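Local structure of 35 kDa hemin binding protein (Porphyromonas gingivalis, 5Y1A) at residues Q75-H79 and H204-V208; W88-L94 and V208-T214; I242-L248 and A266-D272. The protein probably binds hemin and takes part in thiol-disulfide chemistry through a thioredoxin domain, and is a cargo of the type IX secretion system. All blocks are in the same frame, centred on the assembly; numbering follows the deposited sequence. Where two conformers were deposited one is given.

Contact 1: Q75-H79 and H204-V208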
loop_
_atom_site.group_PDB
_atom_site.type_symbol
_atom_site.label_atom_id
_atom_site.label_comp_id
_atom_site.label_asym_id
_atom_site.label_seq_id
_atom_site.Cartn_x
_atom_site.Cartn_y
_atom_site.Cartn_z
ATOM N N GLN A 75 10.189 1.749 -3.354
ATOM C CA GLN A 75 10.266 2.809 -2.350
ATOM C C GLN A 75 9.008 2.883 -1.491
ATOM O O GLN A 75 7.896 2.576 -1.940
ATOM C CB GLN A 75 10.428 4.185 -3.007
ATOM C CG GLN A 75 11.591 4.371 -3.944
ATOM C CD GLN A 75 11.494 5.740 -4.626
ATOM O OE1 GLN A 75 11.692 6.766 -3.984
ATOM N NE2 GLN A 75 11.166 5.749 -5.913
ATOM N N THR A 76 9.195 3.266 -0.230
ATOM C CA THR A 76 8.071 3.596 0.645
ATOM C C THR A 76 8.443 4.827 1.473
ATOM O O THR A 76 9.607 4.976 1.844
ATOM C CB THR A 76 7.714 2.452 1.601
ATOM O OG1 THR A 76 8.788 2.248 2.522
ATOM C CG2 THR A 76 7.442 1.160 0.861
ATOM N N PHE A 77 7.475 5.722 1.693
ATOM C CA PHE A 77 7.686 6.925 2.505
ATOM C C PHE A 77 6.775 6.812 3.708
ATOM O O PHE A 77 5.561 6.632 3.554
ATOM C CB PHE A 77 7.385 8.200 1.714
ATOM C CG PHE A 77 8.428 8.508 0.672
ATOM C CD1 PHE A 77 9.377 9.516 0.893
ATOM C CD2 PHE A 77 8.478 7.771 -0.522
ATOM C CE1 PHE A 77 10.395 9.780 -0.054
ATOM C CE2 PHE A 77 9.467 8.036 -1.486
ATOM C CZ PHE A 77 10.434 9.040 -1.259
ATOM N N VAL A 78 7.367 6.942 4.898
ATOM C CA VAL A 78 6.665 6.760 6.168
ATOM C C VAL A 78 6.655 8.116 6.855
ATOM O O VAL A 78 7.716 8.682 7.138
ATOM C CB VAL A 78 7.408 5.753 7.076
ATOM C CG1 VAL A 78 6.701 5.642 8.426
ATOM C CG2 VAL A 78 7.505 4.352 6.410
ATOM N N HIS A 79 5.460 8.647 7.085
ATOM C CA HIS A 79 5.313 9.987 7.651
ATOM C C HIS A 79 5.232 9.970 9.167
ATOM O O HIS A 79 4.688 9.031 9.735
ATOM C CB HIS A 79 4.066 10.637 7.077
ATOM C CG HIS A 79 4.281 11.237 5.722
ATOM N ND1 HIS A 79 4.367 12.593 5.519
ATOM C CD2 HIS A 79 4.494 10.659 4.514
ATOM C CE1 HIS A 79 4.598 12.832 4.240
ATOM N NE2 HIS A 79 4.689 11.677 3.609
ATOM N N HIS A 204 3.164 13.798 -3.187
ATOM C CA HIS A 204 3.847 12.675 -2.526
ATOM C C HIS A 204 3.819 11.473 -3.459
ATOM O O HIS A 204 2.927 11.360 -4.309
ATOM C CB HIS A 204 3.165 12.306 -1.194
ATOM C CG HIS A 204 3.267 13.361 -0.148
ATOM N ND1 HIS A 204 2.211 13.710 0.667
ATOM C CD2 HIS A 204 4.300 14.153 0.213
ATOM C CE1 HIS A 204 2.605 14.659 1.499
ATOM N NE2 HIS A 204 3.868 14.941 1.244
ATOM N N GLN A 205 4.812 10.585 -3.332
ATOM C CA GLN A 205 4.818 9.336 -4.081
ATOM C C GLN A 205 5.125 8.164 -3.146
ATOM O O GLN A 205 5.794 8.362 -2.135
ATOM C CB GLN A 205 5.908 9.365 -5.155
ATOM C CG GLN A 205 5.775 10.489 -6.148
ATOM C CD GLN A 205 4.522 10.410 -6.983
ATOM O OE1 GLN A 205 3.860 9.368 -7.034
ATOM N NE2 GLN A 205 4.206 11.511 -7.691
ATOM N N HIS A 206 4.645 6.972 -3.499
ATOM C CA HIS A 206 5.021 5.729 -2.811
ATOM C C HIS A 206 4.792 5.864 -1.288
ATOM O O HIS A 206 5.602 5.409 -0.487
ATOM C CB HIS A 206 6.502 5.381 -3.099
ATOM C CG HIS A 206 6.895 5.562 -4.533
ATOM N ND1 HIS A 206 6.334 4.824 -5.553
ATOM C CD2 HIS A 206 7.792 6.398 -5.118
ATOM C CE1 HIS A 206 6.865 5.198 -6.708
ATOM N NE2 HIS A 206 7.736 6.162 -6.474
ATOM N N THR A 207 3.661 6.464 -0.905
ATOM C CA THR A 207 3.469 6.888 0.489
ATOM C C THR A 207 2.617 5.864 1.254
ATOM O O THR A 207 1.534 5.487 0.814
ATOM C CB THR A 207 2.870 8.292 0.489
ATOM O OG1 THR A 207 3.835 9.177 -0.104
ATOM C CG2 THR A 207 2.526 8.783 1.912
ATOM N N VAL A 208 3.129 5.386 2.387
ATOM C CA VAL A 208 2.407 4.365 3.137
ATOM C C VAL A 208 1.154 4.941 3.803
ATOM O O VAL A 208 1.260 5.863 4.598
ATOM C CB VAL A 208 3.289 3.739 4.227
ATOM C CG1 VAL A 208 2.476 2.687 4.981
ATOM C CG2 VAL A 208 4.542 3.116 3.595
HETATM O O HOH W 1 9.236 7.798 -7.992
HETATM O O HOH W 2 3.495 7.534 5.256
HETATM O O HOH W 3 5.563 10.961 1.287
#

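Contact 2: W88-L94 and V208-T214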
loop_
_atom_site.group_PDB
_atom_site.type_symbol
_atom_site.label_atom_id
_atom_site.label_comp_id
_atom_site.label_asym_id
_atom_site.label_seq_id
_atom_site.Cartn_x
_atom_site.Cartn_y
_atom_site.Cartn_z
ATOM N N TRP A 88 -3.962 8.982 9.456
ATOM C CA TRP A 88 -3.756 7.537 9.498
ATOM C C TRP A 88 -2.793 7.184 10.632
ATOM O O TRP A 88 -1.600 6.964 10.400
ATOM C CB TRP A 88 -3.183 7.029 8.160
ATOM C CG TRP A 88 -4.164 7.195 7.014
ATOM C CD1 TRP A 88 -5.174 6.359 6.686
ATOM C CD2 TRP A 88 -4.209 8.280 6.078
ATOM N NE1 TRP A 88 -5.865 6.851 5.580
ATOM C CE2 TRP A 88 -5.296 8.034 5.201
ATOM C CE3 TRP A 88 -3.447 9.457 5.911
ATOM C CZ2 TRP A 88 -5.619 8.897 4.139
ATOM C CZ3 TRP A 88 -3.757 10.310 4.860
ATOM C CH2 TRP A 88 -4.840 10.028 3.986
ATOM N N PRO A 89 -3.307 7.121 11.873
ATOM C CA PRO A 89 -2.421 6.928 13.032
ATOM C C PRO A 89 -1.619 5.634 13.017
ATOM O O PRO A 89 -0.564 5.591 13.648
ATOM C CB PRO A 89 -3.387 6.953 14.234
ATOM C CG PRO A 89 -4.645 7.567 13.724
ATOM C CD PRO A 89 -4.720 7.240 12.258
ATOM N N ARG A 90 -2.047 4.612 12.272
ATOM C CA ARG A 90 -1.261 3.373 12.243
ATOM C C ARG A 90 0.069 3.613 11.507
ATOM O O ARG A 90 1.034 2.883 11.727
ATOM C CB ARG A 90 -2.048 2.226 11.611
ATOM C CG ARG A 90 -3.249 1.758 12.476
ATOM C CD ARG A 90 -4.095 0.661 11.818
ATOM N NE ARG A 90 -3.248 -0.339 11.171
ATOM C CZ ARG A 90 -2.634 -1.359 11.775
ATOM N NH1 ARG A 90 -2.777 -1.582 13.088
ATOM N NH2 ARG A 90 -1.862 -2.158 11.038
ATOM N N VAL A 91 0.099 4.626 10.643
ATOM C CA VAL A 91 1.361 5.070 10.015
ATOM C C VAL A 91 2.340 5.618 11.085
ATOM O O VAL A 91 3.534 5.305 11.064
ATOM C CB VAL A 91 1.140 6.101 8.852
ATOM C CG1 VAL A 91 2.490 6.597 8.301
ATOM C CG2 VAL A 91 0.282 5.509 7.711
ATOM N N GLY A 92 1.834 6.413 12.042
ATOM C CA GLY A 92 2.643 6.793 13.212
ATOM C C GLY A 92 3.165 5.598 13.999
ATOM O O GLY A 92 4.334 5.583 14.429
ATOM N N GLN A 93 2.311 4.592 14.179
ATOM C CA GLN A 93 2.692 3.362 14.892
ATOM C C GLN A 93 3.805 2.634 14.168
ATOM O O GLN A 93 4.747 2.117 14.803
ATOM C CB GLN A 93 1.497 2.418 15.068
ATOM C CG GLN A 93 0.488 2.859 16.124
ATOM C CD GLN A 93 1.131 3.187 17.456
ATOM O OE1 GLN A 93 1.795 2.344 18.071
ATOM N NE2 GLN A 93 0.919 4.412 17.920
ATOM N N LEU A 94 3.694 2.581 12.833
ATOM C CA LEU A 94 4.750 1.972 12.004
ATOM C C LEU A 94 6.083 2.719 12.205
ATOM O O LEU A 94 7.135 2.080 12.415
ATOM C CB LEU A 94 4.352 1.990 10.535
ATOM C CG LEU A 94 5.425 1.477 9.566
ATOM C CD1 LEU A 94 5.700 -0.009 9.759
ATOM C CD2 LEU A 94 4.965 1.759 8.116
ATOM N N VAL A 208 3.129 5.386 2.387
ATOM C CA VAL A 208 2.407 4.365 3.137
ATOM C C VAL A 208 1.154 4.941 3.803
ATOM O O VAL A 208 1.260 5.863 4.598
ATOM C CB VAL A 208 3.289 3.739 4.227
ATOM C CG1 VAL A 208 2.476 2.687 4.981
ATOM C CG2 VAL A 208 4.542 3.116 3.595
ATOM N N LEU A 209 -0.019 4.416 3.463
ATOM C CA LEU A 209 -1.247 4.821 4.168
ATOM C C LEU A 209 -1.900 3.722 4.970
ATOM O O LEU A 209 -2.743 4.025 5.865
ATOM C CB LEU A 209 -2.299 5.399 3.203
ATOM C CG LEU A 209 -1.799 6.636 2.445
ATOM C CD1 LEU A 209 -2.977 7.156 1.585
ATOM C CD2 LEU A 209 -1.234 7.748 3.360
ATOM N N MET A 210 -1.580 2.472 4.621
ATOM C CA MET A 210 -2.087 1.314 5.360
ATOM C C MET A 210 -1.018 0.254 5.557
ATOM O O MET A 210 -0.158 0.048 4.689
ATOM C CB MET A 210 -3.308 0.658 4.664
ATOM C CG MET A 210 -4.443 1.614 4.282
ATOM S SD MET A 210 -5.843 0.770 3.412
ATOM C CE MET A 210 -6.463 -0.285 4.706
ATOM N N ILE A 211 -1.107 -0.439 6.686
ATOM C CA ILE A 211 -0.284 -1.614 6.978
ATOM C C ILE A 211 -1.286 -2.736 7.253
ATOM O O ILE A 211 -2.127 -2.630 8.165
ATOM C CB ILE A 211 0.675 -1.402 8.211
ATOM C CG1 ILE A 211 1.542 -0.121 8.032
ATOM C CG2 ILE A 211 1.563 -2.650 8.417
ATOM C CD1 ILE A 211 0.952 1.195 8.586
ATOM N N LEU A 212 -1.187 -3.806 6.473
ATOM C CA LEU A 212 -2.233 -4.830 6.454
ATOM C C LEU A 212 -2.217 -5.828 7.610
ATOM O O LEU A 212 -3.227 -6.514 7.846
ATOM C CB LEU A 212 -2.219 -5.549 5.120
ATOM C CG LEU A 212 -2.464 -4.620 3.916
ATOM C CD1 LEU A 212 -2.605 -5.455 2.648
ATOM C CD2 LEU A 212 -3.699 -3.691 4.096
ATOM N N SER A 213 -1.092 -5.914 8.317
ATOM C CA SER A 213 -1.008 -6.729 9.548
ATOM C C SER A 213 -1.397 -5.896 10.766
ATOM O O SER A 213 -0.846 -4.812 10.970
ATOM C CB SER A 213 0.417 -7.244 9.706
ATOM O OG SER A 213 1.349 -6.196 9.487
ATOM N N THR A 214 -2.348 -6.388 11.573
ATOM C CA THR A 214 -2.754 -5.685 12.806
ATOM C C THR A 214 -1.539 -5.122 13.564
ATOM O O THR A 214 -1.488 -3.934 13.905
ATOM C CB THR A 214 -3.583 -6.612 13.693
ATOM O OG1 THR A 214 -4.846 -6.854 13.031
ATOM C CG2 THR A 214 -3.825 -5.963 15.055
HETATM O O HOH W 4 -3.335 0.383 8.418
#

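Contact 3: I242-L248 and A266-D272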
loop_
_atom_site.group_PDB
_atom_site.type_symbol
_atom_site.label_atom_id
_atom_site.label_comp_id
_atom_site.label_asym_id
_atom_site.label_seq_id
_atom_site.Cartn_x
_atom_site.Cartn_y
_atom_site.Cartn_z
ATOM N N ILE A 242 -8.652 4.860 -4.784
ATOM C CA ILE A 242 -7.849 3.738 -5.298
ATOM C C ILE A 242 -6.878 4.128 -6.434
ATOM O O ILE A 242 -5.868 3.458 -6.649
ATOM C CB ILE A 242 -8.748 2.563 -5.763
ATOM C CG1 ILE A 242 -7.910 1.305 -5.985
ATOM C CG2 ILE A 242 -9.577 2.946 -7.027
ATOM C CD1 ILE A 242 -8.724 0.008 -5.948
ATOM N N LYS A 243 -7.202 5.185 -7.173
ATOM C CA LYS A 243 -6.366 5.601 -8.293
ATOM C C LYS A 243 -4.917 5.789 -7.814
ATOM O O LYS A 243 -4.672 6.366 -6.749
ATOM C CB LYS A 243 -6.927 6.886 -8.908
ATOM C CG LYS A 243 -6.177 7.445 -10.115
ATOM C CD LYS A 243 -6.784 8.796 -10.487
ATOM C CE LYS A 243 -5.794 9.701 -11.193
ATOM N NZ LYS A 243 -6.290 11.123 -11.180
ATOM N N ASP A 244 -3.993 5.255 -8.607
ATOM C CA ASP A 244 -2.527 5.333 -8.378
ATOM C C ASP A 244 -2.091 4.739 -7.033
ATOM O O ASP A 244 -1.392 5.404 -6.268
ATOM C CB ASP A 244 -2.055 6.802 -8.444
ATOM C CG ASP A 244 -2.266 7.421 -9.795
ATOM O OD1 ASP A 244 -2.067 6.708 -10.792
ATOM O OD2 ASP A 244 -2.632 8.613 -9.847
ATOM N N THR A 245 -2.536 3.522 -6.734
ATOM C CA THR A 245 -2.139 2.811 -5.517
ATOM C C THR A 245 -1.414 1.523 -5.876
ATOM O O THR A 245 -1.727 0.879 -6.885
ATOM C CB THR A 245 -3.347 2.464 -4.596
ATOM O OG1 THR A 245 -4.358 1.772 -5.341
ATOM C CG2 THR A 245 -3.931 3.721 -3.986
ATOM N N ASP A 246 -0.440 1.159 -5.035
ATOM C CA ASP A 246 0.293 -0.106 -5.133
ATOM C C ASP A 246 0.113 -0.890 -3.822
ATOM O O ASP A 246 -0.157 -0.284 -2.784
ATOM C CB ASP A 246 1.796 0.158 -5.317
ATOM C CG ASP A 246 2.119 0.837 -6.650
ATOM O OD1 ASP A 246 1.534 0.429 -7.676
ATOM O OD2 ASP A 246 2.939 1.777 -6.665
ATOM N N VAL A 247 0.290 -2.211 -3.871
ATOM C CA VAL A 247 0.450 -3.001 -2.627
ATOM C C VAL A 247 1.832 -3.609 -2.690
ATOM O O VAL A 247 2.212 -4.245 -3.697
ATOM C CB VAL A 247 -0.602 -4.116 -2.438
ATOM C CG1 VAL A 247 -0.287 -4.957 -1.158
ATOM C CG2 VAL A 247 -1.997 -3.505 -2.342
ATOM N N LEU A 248 2.587 -3.372 -1.631
ATOM C CA LEU A 248 3.921 -3.931 -1.457
ATOM C C LEU A 248 3.851 -4.961 -0.329
ATOM O O LEU A 248 3.294 -4.675 0.751
ATOM C CB LEU A 248 4.880 -2.805 -1.051
ATOM C CG LEU A 248 6.268 -3.191 -0.495
ATOM C CD1 LEU A 248 7.096 -3.872 -1.600
ATOM C CD2 LEU A 248 6.980 -1.973 -0.024
ATOM N N ALA A 266 10.836 -8.994 -1.421
ATOM C CA ALA A 266 9.599 -8.208 -1.522
ATOM C C ALA A 266 8.958 -8.444 -2.884
ATOM O O ALA A 266 9.632 -8.858 -3.832
ATOM C CB ALA A 266 9.932 -6.758 -1.401
ATOM N N GLY A 267 7.670 -8.131 -2.971
ATOM C CA GLY A 267 6.941 -8.130 -4.238
ATOM C C GLY A 267 5.983 -6.938 -4.213
ATOM O O GLY A 267 5.590 -6.462 -3.145
ATOM N N GLN A 268 5.607 -6.446 -5.390
ATOM C CA GLN A 268 4.736 -5.267 -5.457
ATOM C C GLN A 268 3.934 -5.279 -6.741
ATOM O O GLN A 268 4.457 -5.618 -7.813
ATOM C CB GLN A 268 5.557 -3.976 -5.386
ATOM C CG GLN A 268 4.725 -2.706 -5.380
ATOM C CD GLN A 268 5.592 -1.491 -5.372
ATOM O OE1 GLN A 268 6.221 -1.169 -4.363
ATOM N NE2 GLN A 268 5.656 -0.816 -6.509
ATOM N N GLU A 269 2.652 -4.916 -6.619
ATOM C CA GLU A 269 1.770 -4.862 -7.781
ATOM C C GLU A 269 0.870 -3.630 -7.690
ATOM O O GLU A 269 0.605 -3.120 -6.583
ATOM C CB GLU A 269 0.892 -6.138 -7.853
ATOM C CG GLU A 269 1.645 -7.482 -8.079
ATOM C CD GLU A 269 2.450 -7.587 -9.409
ATOM O OE1 GLU A 269 2.252 -6.782 -10.348
ATOM O OE2 GLU A 269 3.310 -8.486 -9.496
ATOM N N SER A 270 0.371 -3.161 -8.837
ATOM C CA SER A 270 -0.583 -2.034 -8.860
ATOM C C SER A 270 -1.992 -2.477 -8.467
ATOM O O SER A 270 -2.562 -3.388 -9.077
ATOM C CB SER A 270 -0.627 -1.385 -10.253
ATOM O OG SER A 270 -1.769 -0.563 -10.433
ATOM N N LEU A 271 -2.556 -1.801 -7.476
ATOM C CA LEU A 271 -3.911 -2.097 -7.012
ATOM C C LEU A 271 -4.956 -1.510 -7.971
ATOM O O LEU A 271 -5.943 -2.184 -8.319
ATOM C CB LEU A 271 -4.108 -1.626 -5.560
ATOM C CG LEU A 271 -5.506 -1.858 -4.939
ATOM C CD1 LEU A 271 -5.889 -3.373 -4.965
ATOM C CD2 LEU A 271 -5.548 -1.243 -3.543
ATOM N N ASP A 272 -4.761 -0.268 -8.411
ATOM C CA ASP A 272 -5.741 0.321 -9.334
ATOM C C ASP A 272 -5.800 -0.387 -10.699
ATOM O O ASP A 272 -6.841 -0.355 -11.372
ATOM C CB ASP A 272 -5.571 1.837 -9.463
ATOM C CG ASP A 272 -4.229 2.223 -9.969
ATOM O OD1 ASP A 272 -3.217 1.965 -9.277
ATOM O OD2 ASP A 272 -4.172 2.823 -11.057
#

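Contact 1: Q75-H79 and H204-V208
His79 turns the edge of its imidazole toward a face of His204, putting CE1 of His79 3.7 Å from NE2 of His204, near the rim of the ring; the planes stand 65° apart, a T-shaped pair. Asp82 binds ND1 of His79, while NE2 of His204 bonds to Gln195. A water in the plane of the His79 ring lies 2.6 Å from its NE2 and also reaches Thr207 OG1, and the methyl CG2 of Thr207 comes obliquely to His79 CD2 at 3.8 Å. The backbones meet in a single bridge of Phe77 with Thr207, made by Phe77 N to His206 O (2.9 Å) and Val208 N to Phe77 O (3.0 Å). It joins strand 73-79 of the thioredoxin-like sheet to strand 207-220 of the beta-sandwich, just where His206, with positive phi and psi, and Thr207 make a G1 beta bulge opposite Lys186. The Phe77 ring presents its edge to His206 O, and its CD2 approaches Gln205 O at 3.2 Å. At the other end the amide of Gln75 crosses the His206 imidazole at a slant, planes 45° apart. CG of His206 stays beside its own backbone N (chi1 -44°), which brings the ring to that amide, NE2 of Gln75 being 3.5 Å from NE2 of His206. A second water sits in the imidazole plane at this His206 nitrogen and binds the Gln75 amide only weakly.

Contact 2: W88-L94 and V208-T214
Helix 89-102, in the thioredoxin part of the chain, packs through Val91 and Leu94 on the start of strand 207-220, an outermost strand of one sheet of the beta-sandwich. The axes of 89-94 and 208-211 pass 7.7 Å apart and are nearly perpendicular, at 84°. Val91 lies over the strand backbone, its CG2 3.3 Å from Val208 O. One turn on, CD2 of Leu94 rests between two branched residues, 3.9 Å from Ile211 CG1 and close to Val208 CG1. The tip of Ile211, CD1, tucks against the helix backbone at Arg90 O. Leu209 and Met210 form a classic beta bulge opposite Val184. From it, Leu209 lays CD2 over the face of the Trp88 six-membered ring, a CH-pi contact in which CD2 is 3.8 Å from CE3; the indole N-H bonds to the backbone O of Asp238. On the other flank Arg90, bent at chi3 (42°), brings its guanidinium edge to the short loop after 208-211 that interrupts strand 207-220. NH1 meets Thr214 O at 2.8 Å, in the guanidinium plane and on a carbonyl lone pair. NH2 donates to both Ser213 O (2.8 Å) and Ile211 O (2.9 Å), standing above each carbonyl plane, and NE gives its hydrogen to a water 2.8 Å away that also accepts from Ile211 N. With all three nitrogens engaged, the guanidinium is fixed in rotation; its positive charge is probably offset by the dipoles of three neutral backbone carbonyls, with no carboxylate among these partners, probably stiffening the loop at 212-214 against the helix.

Contact 3: I242-L248 and A266-D272
Leu271 is wedged between Thr245 and Ile242, with its CB 3.4 Å from Thr245 OG1 and its CG 3.9 Å from Ile242 CD1, the two aliphatic side chains crossing at about a right angle. Thr245 OG1 stands between its backbone N and carbonyl carbon (chi1 53°), where it gives its hydrogen to a lone pair of Ile242 O at 2.6 Å. Asp272 closes the same end: its OD1 accepts from Thr245 N at 3.1 Å, the N-H arriving from above the carboxylate plane. Asp244 brings a second carboxylate near Asp272, so the ionisation of either could be shifted. Strands 245-252 and 263-270 are the two arms of an antiparallel hairpin in the beta-sandwich, the second being an outermost strand of its sheet. Val247 and Glu269 are a hydrogen-bonded pair, with Val247 N 2.9 Å from Glu269 O, and their side chains turn to the facing sheet, where both touch Leu151, though Glu269 remains exposed. The opposite face is looser around Asp246 and Gln268, both partly exposed. There the carboxylate and amide lie stacked, planes 10° apart, with OD2 of Asp246 3.8 Å from NE2 of Gln268; Asn187 binds that OD2. Packing tightens again at buried Leu248, whose CD1 lies 3.4 Å from Gly267 O and near Ala266 CB, against Phe74 of the thioredoxin-like sheet.

Contacts 1 and 2 interlock along the chain, in the order 75-79, 88-94, 204-208, 208-214; contact 3, a local hairpin, follows after both have closed. The centres of contacts 1 and 2 are about 12 Å apart, and the two share Val208 and strand 207-220. Contact 3 lies about 12 Å from contact 1 and 16 Å from contact 2, centre to centre, at the other edge of the same four-stranded antiparallel sheet. Val78 packs on Leu94 between contacts 1 and 2, and Thr76 on Leu248 between contacts 1 and 3. The thioredoxin-like part thus rests on one sheet of the immunoglobulin-like beta-sandwich through both a strand and a helix, with contact 1 bridging the other two.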